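Local atomic coordinates of DegV family protein (Eubacterium eligens, PDB entry 3FDJ), a protein that is of unknown function but probably binds a fatty acid or similar lipid. Residues Q41-I44 against H45-L48; S88-Y91 against N92-M95; S115-T118 against G119-R123; L162-L165 against A166-G169. All blocks are in the same frame, centred on the assembly; numbering follows the deposited sequence.

All four contacts are local, each closing a single turn of continuous chain at a helix end, and they follow one another in series, so none nests in or crosses another. Interaction 1 starts helix 44-52 after strand 35-37. Interaction 2 opens helix 90-102, the helix of the beta-alpha-beta unit between strands 77-82 and 109-114. Interaction 3, near the centre of the chain, turns from strand 109-114 into helix 120-134, whose first residues touch strands of the second sheet. Interaction 4 spans the short helix 163-167, beyond strand 153-159 of that sheet. The nearest atoms of interactions 1 and 4 are about 6 Å apart, as are those of interactions 2 and 3.

Interaction 1: Q41-I44 against H45-L48; sequences QLDI and HRML
Asp43 OD1 takes two donors at the start of helix 44-52: the backbone N of Arg46, 3.0 Å away, and a water. This is an N-cap, the side-chain acceptor standing in for the carbonyl that a preceding helical turn would have offered. The capping bond is nearly straight (N-H...O 170°), yet its N-H comes from above the carboxylate plane. With CG anti to the backbone N (chi1 179°), the carboxylate folds back over the first turn, where CG of Asp43 rests 3.4 Å from CB of Arg46. The same water that donates to OD1 accepts from His45 N at 2.7 Å, so it serves another of the first helical N-H groups. A short acidic side chain suits this place, since its negative charge probably interacts favourably with the helix dipole.

The backbone carbonyl of Asp43 receives Met47 N at 3.1 Å and a second water, which in turn accepts from Arg46 NH1. Arg46 runs extended from CG to NE and crosses the aspartate at about a right angle; its charged end pairs with Glu34 rather than with Asp43. His45 ND1 likewise bonds to Glu232.

On the inner side the contact is apolar. Leu42 and the selenomethionine Met47 both touch Phe36 of strand 35-37, and the branched Ile44 lies side by side with Leu48. Ile44 O accepts Leu48 N at 2.9 Å, the helical bond that follows Met47 N to Asp43 O, and beside it Ile44 CG2 meets Leu48 CD1 at 3.9 Å.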
ATOM      1  N   GLN A  41      -2.346 -17.854   3.177  1.00 20.05           N
ATOM      2  CA  GLN A  41      -3.105 -18.643   4.140  1.00 19.73           C
ATOM      3  C   GLN A  41      -3.967 -17.785   5.067  1.00 18.26           C
ATOM      4  O   GLN A  41      -4.804 -18.317   5.783  1.00 17.84           O
ATOM      5  CB  GLN A  41      -2.156 -19.480   5.002  1.00 20.46           C
ATOM      6  CG  GLN A  41      -1.176 -20.315   4.220  1.00 23.80           C
ATOM      7  CD  GLN A  41      -1.895 -21.283   3.325  1.00 26.43           C
ATOM      8  OE1 GLN A  41      -1.790 -21.200   2.097  1.00 30.11           O
ATOM      9  NE2 GLN A  41      -2.666 -22.188   3.930  1.00 25.44           N
ATOM     10  N   LEU A  42      -3.765 -16.470   5.070  1.00 16.81           N
ATOM     11  CA  LEU A  42      -4.390 -15.621   6.082  1.00 15.87           C
ATOM     12  C   LEU A  42      -5.910 -15.435   5.947  1.00 15.60           C
ATOM     13  O   LEU A  42      -6.423 -15.027   4.894  1.00 16.25           O
ATOM     14  CB  LEU A  42      -3.712 -14.248   6.108  1.00 15.67           C
ATOM     15  CG  LEU A  42      -4.123 -13.305   7.235  1.00 14.40           C
ATOM     16  CD1 LEU A  42      -3.893 -13.934   8.583  1.00 12.04           C
ATOM     17  CD2 LEU A  42      -3.330 -11.995   7.094  1.00 10.42           C
ATOM     18  N   ASP A  43      -6.620 -15.717   7.041  1.00 14.98           N
ATOM     19  CA  ASP A  43      -8.045 -15.450   7.142  1.00 14.80           C
ATOM     20  C   ASP A  43      -8.207 -14.073   7.797  1.00 13.90           C
ATOM     21  O   ASP A  43      -8.185 -13.933   9.015  1.00 13.20           O
ATOM     22  CB  ASP A  43      -8.750 -16.542   7.961  1.00 14.79           C
ATOM     23  CG  ASP A  43     -10.256 -16.286   8.118  1.00 17.08           C
ATOM     24  OD1 ASP A  43     -10.728 -15.160   7.842  1.00 19.25           O
ATOM     25  OD2 ASP A  43     -10.982 -17.221   8.522  1.00 19.28           O
ATOM     26  N   ILE A  44      -8.347 -13.061   6.964  1.00 14.22           N
ATOM     27  CA  ILE A  44      -8.324 -11.676   7.442  1.00 14.07           C
ATOM     28  C   ILE A  44      -9.555 -11.364   8.268  1.00 13.95           C
ATOM     29  O   ILE A  44      -9.463 -10.686   9.279  1.00 13.84           O
ATOM     30  CB  ILE A  44      -8.187 -10.687   6.275  1.00 14.01           C
ATOM     31  CG1 ILE A  44      -6.774 -10.759   5.707  1.00 14.57           C
ATOM     32  CG2 ILE A  44      -8.504  -9.259   6.726  1.00 13.52           C
ATOM     33  CD1 ILE A  44      -6.619 -10.184   4.325  1.00 14.10           C
ATOM     34  N   HIS A  45     -10.705 -11.884   7.850  1.00 14.73           N
ATOM     35  CA  HIS A  45     -11.963 -11.671   8.570  1.00 14.68           C
ATOM     36  C   HIS A  45     -11.855 -12.182  10.007  1.00 14.89           C
ATOM     37  O   HIS A  45     -12.255 -11.505  10.956  1.00 14.10           O
ATOM     38  CB  HIS A  45     -13.112 -12.359   7.828  1.00 15.46           C
ATOM     39  CG  HIS A  45     -14.459 -12.102   8.432  1.00 16.59           C
ATOM     40  ND1 HIS A  45     -15.134 -10.911   8.263  1.00 18.65           N
ATOM     41  CD2 HIS A  45     -15.249 -12.874   9.215  1.00 18.85           C
ATOM     42  CE1 HIS A  45     -16.281 -10.959   8.919  1.00 19.37           C
ATOM     43  NE2 HIS A  45     -16.377 -12.140   9.503  1.00 20.36           N
ATOM     44  N   ARG A  46     -11.277 -13.372  10.166  1.00 14.71           N
ATOM     45  CA  ARG A  46     -11.013 -13.939  11.478  1.00 14.87           C
ATOM     46  C   ARG A  46     -10.036 -13.076  12.301  1.00 14.58           C
ATOM     47  O   ARG A  46     -10.239 -12.853  13.499  1.00 14.11           O
ATOM     48  CB  ARG A  46     -10.468 -15.371  11.336  1.00 14.88           C
ATOM     49  CG  ARG A  46      -9.964 -15.979  12.636  1.00 16.80           C
ATOM     50  CD  ARG A  46      -9.512 -17.436  12.463  1.00 18.94           C
ATOM     51  NE  ARG A  46      -8.979 -17.966  13.715  1.00 19.78           N
ATOM     52  CZ  ARG A  46      -7.741 -17.778  14.172  1.00 21.24           C
ATOM     53  NH1 ARG A  46      -6.846 -17.068  13.492  1.00 20.35           N
ATOM     54  NH2 ARG A  46      -7.389 -18.307  15.339  1.00 21.36           N
HETATM   55  N   MSE A  47      -8.967 -12.611  11.661  1.00 14.51           N
HETATM   56  CA  MSE A  47      -7.990 -11.785  12.356  1.00 14.01           C
HETATM   57  C   MSE A  47      -8.643 -10.505  12.881  1.00 14.13           C
HETATM   58  O   MSE A  47      -8.412 -10.111  14.019  1.00 13.88           O
HETATM   59  CB  MSE A  47      -6.830 -11.415  11.427  1.00 13.61           C
HETATM   60  CG  MSE A  47      -5.742 -10.623  12.125  1.00 13.03           C
HETATM   61 SE   MSE A  47      -4.409  -9.971  10.871  0.80 13.72          SE
HETATM   62  CE  MSE A  47      -5.467  -8.609   9.935  1.00 14.06           C
ATOM     63  N   LEU A  48      -9.430  -9.846  12.037  1.00 14.51           N
ATOM     64  CA  LEU A  48     -10.102  -8.615  12.445  1.00 14.90           C
ATOM     65  C   LEU A  48     -11.065  -8.871  13.610  1.00 15.36           C
ATOM     66  O   LEU A  48     -11.172  -8.042  14.519  1.00 14.68           O
ATOM     67  CB  LEU A  48     -10.842  -7.988  11.264  1.00 15.10           C
ATOM     68  CG  LEU A  48      -9.963  -7.442  10.127  1.00 14.57           C
ATOM     69  CD1 LEU A  48     -10.827  -7.008   8.953  1.00 15.51           C
ATOM     70  CD2 LEU A  48      -9.099  -6.304  10.618  1.00 14.83           C
TER
HETATM   71  O   HOH W   1      -6.832 -15.473  11.035  1.00 16.87           O
HETATM   72  O   HOH W   2     -11.087 -13.294   5.554  1.00 36.92           O

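Interaction 2: S88-Y91 against N92-M95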
ATOM      1  N   SER A  88       8.162   2.450   8.464  1.00 12.47           N
ATOM      2  CA  SER A  88       8.447   1.040   8.617  1.00 11.96           C
ATOM      3  C   SER A  88       9.909   0.762   8.356  1.00 12.16           C
ATOM      4  O   SER A  88      10.522   1.407   7.513  1.00 11.69           O
ATOM      5  CB  SER A  88       7.603   0.251   7.620  1.00 12.18           C
ATOM      6  OG  SER A  88       7.915  -1.126   7.591  1.00 11.75           O
ATOM      7  N   GLY A  89      10.430  -0.252   9.047  1.00 11.73           N
ATOM      8  CA  GLY A  89      11.744  -0.828   8.757  1.00 11.57           C
ATOM      9  C   GLY A  89      11.827  -1.742   7.532  1.00 10.27           C
ATOM     10  O   GLY A  89      12.878  -2.331   7.250  1.00  9.27           O
ATOM     11  N   THR A  90      10.754  -1.841   6.763  1.00 10.30           N
ATOM     12  CA  THR A  90      10.722  -2.729   5.604  1.00  9.04           C
ATOM     13  C   THR A  90      11.755  -2.401   4.544  1.00  8.71           C
ATOM     14  O   THR A  90      12.492  -3.294   4.093  1.00  8.42           O
ATOM     15  CB  THR A  90       9.325  -2.811   4.995  1.00  9.80           C
ATOM     16  OG1 THR A  90       8.416  -3.308   5.984  1.00 11.34           O
ATOM     17  CG2 THR A  90       9.312  -3.774   3.813  1.00  9.64           C
ATOM     18  N   TYR A  91      11.854  -1.120   4.194  1.00  8.12           N
ATOM     19  CA  TYR A  91      12.873  -0.663   3.238  1.00  7.24           C
ATOM     20  C   TYR A  91      14.289  -1.078   3.681  1.00  6.73           C
ATOM     21  O   TYR A  91      15.065  -1.624   2.898  1.00  6.71           O
ATOM     22  CB  TYR A  91      12.764   0.847   3.035  1.00  7.06           C
ATOM     23  CG  TYR A  91      13.863   1.420   2.150  1.00  6.80           C
ATOM     24  CD1 TYR A  91      13.769   1.347   0.763  1.00  9.43           C
ATOM     25  CD2 TYR A  91      14.984   2.007   2.686  1.00  7.64           C
ATOM     26  CE1 TYR A  91      14.769   1.869  -0.052  1.00  7.53           C
ATOM     27  CE2 TYR A  91      15.981   2.531   1.883  1.00  8.64           C
ATOM     28  CZ  TYR A  91      15.863   2.468   0.515  1.00  8.38           C
ATOM     29  OH  TYR A  91      16.853   2.995  -0.282  1.00 10.81           O
ATOM     30  N   ASN A  92      14.639  -0.828   4.938  1.00  6.33           N
ATOM     31  CA  ASN A  92      15.938  -1.225   5.436  1.00  6.42           C
ATOM     32  C   ASN A  92      16.160  -2.742   5.332  1.00  6.08           C
ATOM     33  O   ASN A  92      17.278  -3.176   4.996  1.00  5.36           O
ATOM     34  CB  ASN A  92      16.161  -0.783   6.880  1.00  6.09           C
ATOM     35  CG  ASN A  92      16.337   0.699   7.032  1.00  8.42           C
ATOM     36  OD1 ASN A  92      16.567   1.438   6.045  1.00  8.24           O
ATOM     37  ND2 ASN A  92      16.261   1.168   8.298  1.00  7.37           N
ATOM     38  N   SER A  93      15.124  -3.541   5.644  1.00  6.24           N
ATOM     39  CA  SER A  93      15.260  -5.003   5.584  1.00  6.65           C
ATOM     40  C   SER A  93      15.529  -5.441   4.139  1.00  6.40           C
ATOM     41  O   SER A  93      16.332  -6.362   3.890  1.00  5.38           O
ATOM     42  CB  SER A  93      14.030  -5.736   6.190  1.00  7.01           C
ATOM     43  OG  SER A  93      12.844  -5.609   5.417  1.00  9.83           O
ATOM     44  N   ALA A  94      14.857  -4.782   3.198  1.00  6.33           N
ATOM     45  CA  ALA A  94      15.045  -5.082   1.771  1.00  6.82           C
ATOM     46  C   ALA A  94      16.458  -4.676   1.301  1.00  7.22           C
ATOM     47  O   ALA A  94      17.082  -5.385   0.511  1.00  7.30           O
ATOM     48  CB  ALA A  94      13.971  -4.391   0.921  1.00  7.29           C
HETATM   49  N   MSE A  95      16.940  -3.529   1.774  1.00  7.46           N
HETATM   50  CA  MSE A  95      18.321  -3.100   1.464  1.00  7.57           C
HETATM   51  C   MSE A  95      19.350  -4.058   2.057  1.00  7.01           C
HETATM   52  O   MSE A  95      20.366  -4.356   1.416  1.00  6.89           O
HETATM   53  CB  MSE A  95      18.577  -1.674   1.939  1.00  7.77           C
HETATM   54  CG  MSE A  95      17.812  -0.619   1.194  1.00  9.94           C
HETATM   55 SE   MSE A  95      18.497  -0.435  -0.608  0.80 13.81          SE
HETATM   56  CE  MSE A  95      20.240   0.362  -0.277  1.00 19.33           C
TER
HETATM   57  O   HOH W   3      13.084   1.170   6.455  1.00  9.58           O
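Tyr91 and Met95, one helical turn apart, form the tight part of this contact. Their side chains run side by side in the same direction, and CG of Met95 sits over one face of the phenol, 3.9 Å from the ring centroid of Tyr91 and displaced toward the rim, a CH-pi contact. Bends at chi2 and chi3 curl the selenomethionine chain along the ring, bringing its SE obliquely to 4.8 Å from the Tyr91 centroid as a Met-aromatic contact. A long, flexible, polarisable side chain suits this place because it can follow the flat ring. Beneath the pair, Met95 N bonds to Tyr91 O at 2.9 Å.

The helix that begins here, 90-102, is the crossover helix of a beta-alpha-beta unit, and both side chains lean on Val112 of strand 109-114. The small Ala94 suits the close approach of the helix to Val112 and to Thr82 of strand 77-82. Also well tied is Thr90 O, which accepts Ala94 N at 2.9 Å and the hydroxyl of Ser93 at 2.7 Å (OG to Thr90 O). The serine oxygen can reach back because it stands between its own N and carbonyl carbon (chi1 69°); it is bonded to Trp68 NE1 as well.

The other side is looser and wetter. Gly89, exposed at the N-cap position, brings no side chain to cap the first turn, and a water bridges instead: it donates to Ser88 O and accepts from Asn92 N at 3.0 Å. Asn92 is exposed too, its amide plane turned 54° from the tyrosine ring and its OD1 3.8 Å from Tyr91 CD2.

Interaction 3: S115-T118 against G119-R123; sequences SKST and GPQMR
Ser117 and Gln121 meet hydroxyl to amide: Ser117 OG donates to Gln121 OE1 at 2.7 Å, tilted 29° from the plane of the amide carbonyl. The glutamine reaches back because its CG is anti to the backbone N (chi1 -168°) and the chain continues extended, passing alongside the serine CB. Its NE2 bonds to Thr153 OG1, so both ends of the buried amide are engaged. Replacing Gln121 by a leucine would probably leave the hydroxyls of Ser117 and Thr153 each without this polar mate in a buried setting.

The turn links strand 109-114 to helix 120-134. Ser115 OG accepts from Ser117 N at 3.1 Å, which makes an ST turn, and is also bonded to Thr82 O; over it lies Met122, a selenomethionine, with CG 3.5 Å from Ser115 OG. Further along, Met122 SE packs 3.8 Å from Thr118 CA. Thr118 O accepts Gln121 N at 3.1 Å in a rather bent bond, while Thr118 N is buried without a partner. Gly119, at the N-cap position, has a positive phi, which favours glycine, and a CB there would clash with Pro120 CD. Pro120, lacking an N-H, costs nothing in the first turn and packs on Ile272 and Cys229.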
ATOM      1  N   SER A 115       8.521   3.239  -1.792  1.00 10.46           N
ATOM      2  CA  SER A 115       7.319   3.796  -2.419  1.00 10.55           C
ATOM      3  C   SER A 115       6.893   5.111  -1.816  1.00 11.24           C
ATOM      4  O   SER A 115       6.075   5.792  -2.424  1.00 11.70           O
ATOM      5  CB  SER A 115       6.142   2.832  -2.322  1.00 10.27           C
ATOM      6  OG  SER A 115       5.694   2.672  -0.984  1.00  9.90           O
ATOM      7  N   LYS A 116       7.385   5.436  -0.610  1.00 10.78           N
ATOM      8  CA  LYS A 116       6.925   6.608   0.132  1.00 10.75           C
ATOM      9  C   LYS A 116       5.413   6.521   0.410  1.00 10.96           C
ATOM     10  O   LYS A 116       4.757   7.518   0.688  1.00 10.62           O
ATOM     11  CB  LYS A 116       7.258   7.889  -0.622  1.00 11.19           C
ATOM     12  CG  LYS A 116       8.706   8.012  -1.085  1.00 14.91           C
ATOM     13  CD  LYS A 116       8.866   9.374  -1.759  1.00 21.21           C
ATOM     14  CE  LYS A 116      10.170   9.561  -2.469  1.00 25.46           C
ATOM     15  NZ  LYS A 116      10.254  10.983  -2.936  1.00 28.18           N
ATOM     16  N   SER A 117       4.881   5.314   0.374  1.00 10.26           N
ATOM     17  CA  SER A 117       3.469   5.114   0.542  1.00 11.12           C
ATOM     18  C   SER A 117       3.149   3.661   0.926  1.00 11.13           C
ATOM     19  O   SER A 117       3.907   3.025   1.654  1.00 10.43           O
ATOM     20  CB  SER A 117       2.780   5.521  -0.767  1.00 12.06           C
ATOM     21  OG  SER A 117       1.364   5.636  -0.612  1.00 13.06           O
ATOM     22  N   THR A 118       2.001   3.168   0.471  1.00  9.94           N
ATOM     23  CA  THR A 118       1.516   1.835   0.820  1.00  9.58           C
ATOM     24  C   THR A 118       0.420   1.442  -0.158  1.00  9.66           C
ATOM     25  O   THR A 118      -0.055   2.275  -0.947  1.00 10.28           O
ATOM     26  CB  THR A 118       0.957   1.804   2.256  1.00 11.20           C
ATOM     27  OG1 THR A 118       0.870   0.442   2.698  1.00 12.16           O
ATOM     28  CG2 THR A 118      -0.424   2.508   2.342  1.00  9.38           C
ATOM     29  N   GLY A 119       0.024   0.176  -0.093  1.00  8.80           N
ATOM     30  CA  GLY A 119      -1.180  -0.317  -0.734  1.00  8.40           C
ATOM     31  C   GLY A 119      -1.305   0.058  -2.188  1.00  8.31           C
ATOM     32  O   GLY A 119      -0.442  -0.296  -2.993  1.00  9.05           O
ATOM     33  N   PRO A 120      -2.397   0.767  -2.543  1.00  7.73           N
ATOM     34  CA  PRO A 120      -2.636   0.982  -3.955  1.00  8.53           C
ATOM     35  C   PRO A 120      -1.587   1.804  -4.672  1.00  8.20           C
ATOM     36  O   PRO A 120      -1.459   1.679  -5.887  1.00  7.31           O
ATOM     37  CB  PRO A 120      -4.012   1.671  -3.993  1.00  8.94           C
ATOM     38  CG  PRO A 120      -4.182   2.247  -2.651  1.00  9.90           C
ATOM     39  CD  PRO A 120      -3.513   1.249  -1.730  1.00  8.25           C
ATOM     40  N   GLN A 121      -0.840   2.639  -3.952  1.00  8.97           N
ATOM     41  CA  GLN A 121       0.259   3.369  -4.590  1.00  9.54           C
ATOM     42  C   GLN A 121       1.410   2.420  -4.958  1.00  9.71           C
ATOM     43  O   GLN A 121       2.003   2.548  -6.043  1.00 10.49           O
ATOM     44  CB  GLN A 121       0.710   4.552  -3.714  1.00 10.46           C
ATOM     45  CG  GLN A 121       1.666   5.560  -4.416  1.00 12.28           C
ATOM     46  CD  GLN A 121       1.602   6.988  -3.848  1.00 14.02           C
ATOM     47  OE1 GLN A 121       1.122   7.218  -2.741  1.00 16.38           O
ATOM     48  NE2 GLN A 121       2.164   7.950  -4.590  1.00 15.56           N
HETATM   49  N   MSE A 122       1.699   1.461  -4.082  1.00  9.16           N
HETATM   50  CA  MSE A 122       2.662   0.379  -4.388  1.00  9.13           C
HETATM   51  C   MSE A 122       2.161  -0.410  -5.592  1.00  9.42           C
HETATM   52  O   MSE A 122       2.939  -0.704  -6.503  1.00  9.86           O
HETATM   53  CB  MSE A 122       2.871  -0.562  -3.185  1.00  9.73           C
HETATM   54  CG  MSE A 122       3.495   0.120  -1.986  1.00 10.63           C
HETATM   55 SE   MSE A 122       3.600  -1.070  -0.488  0.80  9.49          SE
HETATM   56  CE  MSE A 122       4.898  -2.384  -1.246  1.00  8.43           C
ATOM     57  N   ARG A 123       0.858  -0.710  -5.631  1.00  8.90           N
ATOM     58  CA  ARG A 123       0.293  -1.387  -6.804  1.00  9.10           C
ATOM     59  C   ARG A 123       0.499  -0.613  -8.101  1.00  8.82           C
ATOM     60  O   ARG A 123       0.905  -1.199  -9.107  1.00  8.06           O
ATOM     61  CB  ARG A 123      -1.191  -1.739  -6.615  1.00  8.78           C
ATOM     62  CG  ARG A 123      -1.723  -2.506  -7.764  1.00 10.16           C
ATOM     63  CD  ARG A 123      -3.116  -3.003  -7.524  1.00 11.30           C
ATOM     64  NE  ARG A 123      -3.545  -3.725  -8.709  1.00 11.58           N
ATOM     65  CZ  ARG A 123      -4.500  -4.650  -8.732  1.00 15.69           C
ATOM     66  NH1 ARG A 123      -5.179  -4.992  -7.624  1.00 14.01           N
ATOM     67  NH2 ARG A 123      -4.756  -5.260  -9.881  1.00 16.06           N
TER

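Interaction 4: L162-L165 against A166-G169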
ATOM      1  N   LEU A 162      -8.335   4.563  13.891  1.00  8.94           N
ATOM      2  CA  LEU A 162      -6.887   4.688  13.799  1.00  9.40           C
ATOM      3  C   LEU A 162      -6.217   4.142  15.055  1.00  9.38           C
ATOM      4  O   LEU A 162      -5.091   4.500  15.371  1.00  9.78           O
ATOM      5  CB  LEU A 162      -6.491   6.153  13.555  1.00 10.03           C
ATOM      6  CG  LEU A 162      -6.934   6.703  12.184  1.00 10.98           C
ATOM      7  CD1 LEU A 162      -8.343   7.244  12.247  1.00 13.72           C
ATOM      8  CD2 LEU A 162      -5.971   7.769  11.683  1.00 14.21           C
ATOM      9  N   HIS A 163      -6.893   3.216  15.742  1.00  9.74           N
ATOM     10  CA  HIS A 163      -6.380   2.691  16.996  1.00 10.58           C
ATOM     11  C   HIS A 163      -5.057   1.929  16.797  1.00  9.54           C
ATOM     12  O   HIS A 163      -4.109   2.099  17.572  1.00  9.92           O
ATOM     13  CB  HIS A 163      -7.426   1.775  17.611  1.00 11.25           C
ATOM     14  CG  HIS A 163      -6.973   1.092  18.852  1.00 14.79           C
ATOM     15  ND1 HIS A 163      -6.839   1.750  20.052  1.00 18.30           N
ATOM     16  CD2 HIS A 163      -6.647  -0.202  19.085  1.00 17.35           C
ATOM     17  CE1 HIS A 163      -6.428   0.893  20.971  1.00 21.06           C
ATOM     18  NE2 HIS A 163      -6.316  -0.300  20.414  1.00 19.24           N
ATOM     19  N   ASN A 164      -5.003   1.092  15.772  1.00  8.58           N
ATOM     20  CA  ASN A 164      -3.783   0.305  15.515  1.00  9.25           C
ATOM     21  C   ASN A 164      -2.593   1.164  15.070  1.00  8.73           C
ATOM     22  O   ASN A 164      -1.445   0.955  15.514  1.00  9.90           O
ATOM     23  CB  ASN A 164      -4.085  -0.843  14.538  1.00  9.10           C
ATOM     24  CG  ASN A 164      -5.050  -1.855  15.123  1.00  9.68           C
ATOM     25  OD1 ASN A 164      -5.150  -1.991  16.343  1.00 11.93           O
ATOM     26  ND2 ASN A 164      -5.774  -2.561  14.263  1.00  8.93           N
ATOM     27  N   LEU A 165      -2.843   2.142  14.206  1.00  8.88           N
ATOM     28  CA  LEU A 165      -1.825   3.137  13.891  1.00  8.99           C
ATOM     29  C   LEU A 165      -1.329   3.851  15.150  1.00  9.56           C
ATOM     30  O   LEU A 165      -0.127   3.960  15.378  1.00  9.85           O
ATOM     31  CB  LEU A 165      -2.345   4.177  12.888  1.00  8.85           C
ATOM     32  CG  LEU A 165      -2.490   3.705  11.448  1.00  8.30           C
ATOM     33  CD1 LEU A 165      -3.514   4.592  10.717  1.00 10.34           C
ATOM     34  CD2 LEU A 165      -1.153   3.646  10.716  1.00  8.36           C
ATOM     35  N   ALA A 166      -2.264   4.309  15.975  1.00  9.36           N
ATOM     36  CA  ALA A 166      -1.934   5.084  17.160  1.00  9.84           C
ATOM     37  C   ALA A 166      -1.184   4.254  18.193  1.00 10.15           C
ATOM     38  O   ALA A 166      -0.190   4.732  18.740  1.00  9.77           O
ATOM     39  CB  ALA A 166      -3.194   5.725  17.786  1.00  9.00           C
ATOM     40  N   GLN A 167      -1.613   3.013  18.443  1.00 10.30           N
ATOM     41  CA  GLN A 167      -0.942   2.223  19.481  1.00 10.92           C
ATOM     42  C   GLN A 167       0.462   1.841  19.042  1.00 11.50           C
ATOM     43  O   GLN A 167       1.297   1.552  19.880  1.00 11.34           O
ATOM     44  CB  GLN A 167      -1.741   0.978  19.886  1.00 12.01           C
ATOM     45  CG  GLN A 167      -1.715  -0.157  18.881  1.00 13.22           C
ATOM     46  CD  GLN A 167      -2.343  -1.440  19.410  1.00 16.76           C
ATOM     47  OE1 GLN A 167      -1.898  -1.993  20.427  1.00 16.06           O
ATOM     48  NE2 GLN A 167      -3.352  -1.942  18.702  1.00 15.30           N
ATOM     49  N   ASN A 168       0.710   1.848  17.734  1.00 11.23           N
ATOM     50  CA  ASN A 168       2.043   1.569  17.197  1.00 11.83           C
ATOM     51  C   ASN A 168       2.885   2.814  16.886  1.00 12.49           C
ATOM     52  O   ASN A 168       3.946   2.707  16.248  1.00 12.22           O
ATOM     53  CB  ASN A 168       1.922   0.657  15.969  1.00 11.68           C
ATOM     54  CG  ASN A 168       1.626  -0.782  16.350  1.00 12.93           C
ATOM     55  OD1 ASN A 168       2.510  -1.502  16.842  1.00 14.64           O
ATOM     56  ND2 ASN A 168       0.395  -1.204  16.155  1.00 10.10           N
ATOM     57  N   GLY A 169       2.424   3.977  17.347  1.00 12.51           N
ATOM     58  CA  GLY A 169       3.157   5.231  17.195  1.00 13.49           C
ATOM     59  C   GLY A 169       3.207   5.774  15.783  1.00 14.46           C
ATOM     60  O   GLY A 169       4.108   6.547  15.452  1.00 14.98           O
TER
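Ala166, Gln167 and Leu165 bury most in this short helix, 163-167. The methyl of Ala166 packs against the backbone of the turn before, CB 3.3 Å from Leu162 O, which also accepts Ala166 N; so small a side chain suits the contact with Ala176 of helix 173-177. Leu165 contributes its backbone here and turns its branched end to Tyr265 and Val171.

Gln167 carries the polar side. Its CG takes the crowded position between backbone N and carbonyl carbon (chi1 75°), and the chain then extends alongside Asn164, whose OD1 accepts Gln167 NE2 at 3.0 Å. The two amide planes lie 33° apart. Asn164 ND2 bonds to Tyr264 O, and Gln167 OE1 to Ser58 N. With an alanine in place of Gln167, Asn164 OD1 and Ser58 N would probably lose these partners, and the asparagine amide is likely to be less firmly oriented.

A Schellman motif ends the helix, with Gly169 at positive phi, Gly169 N bonded to Ala166 O and Arg170 N to Leu165 O. Asn168 N and ND2 reach Asn164 O from opposite faces of its plane, ND2 at 2.9 Å. Asn168 ND2 thus gives the helix end an extra donor, while Asn164 and Gln167, each donor and acceptor at once, link the helix to Tyr264 and Ser58 without charge.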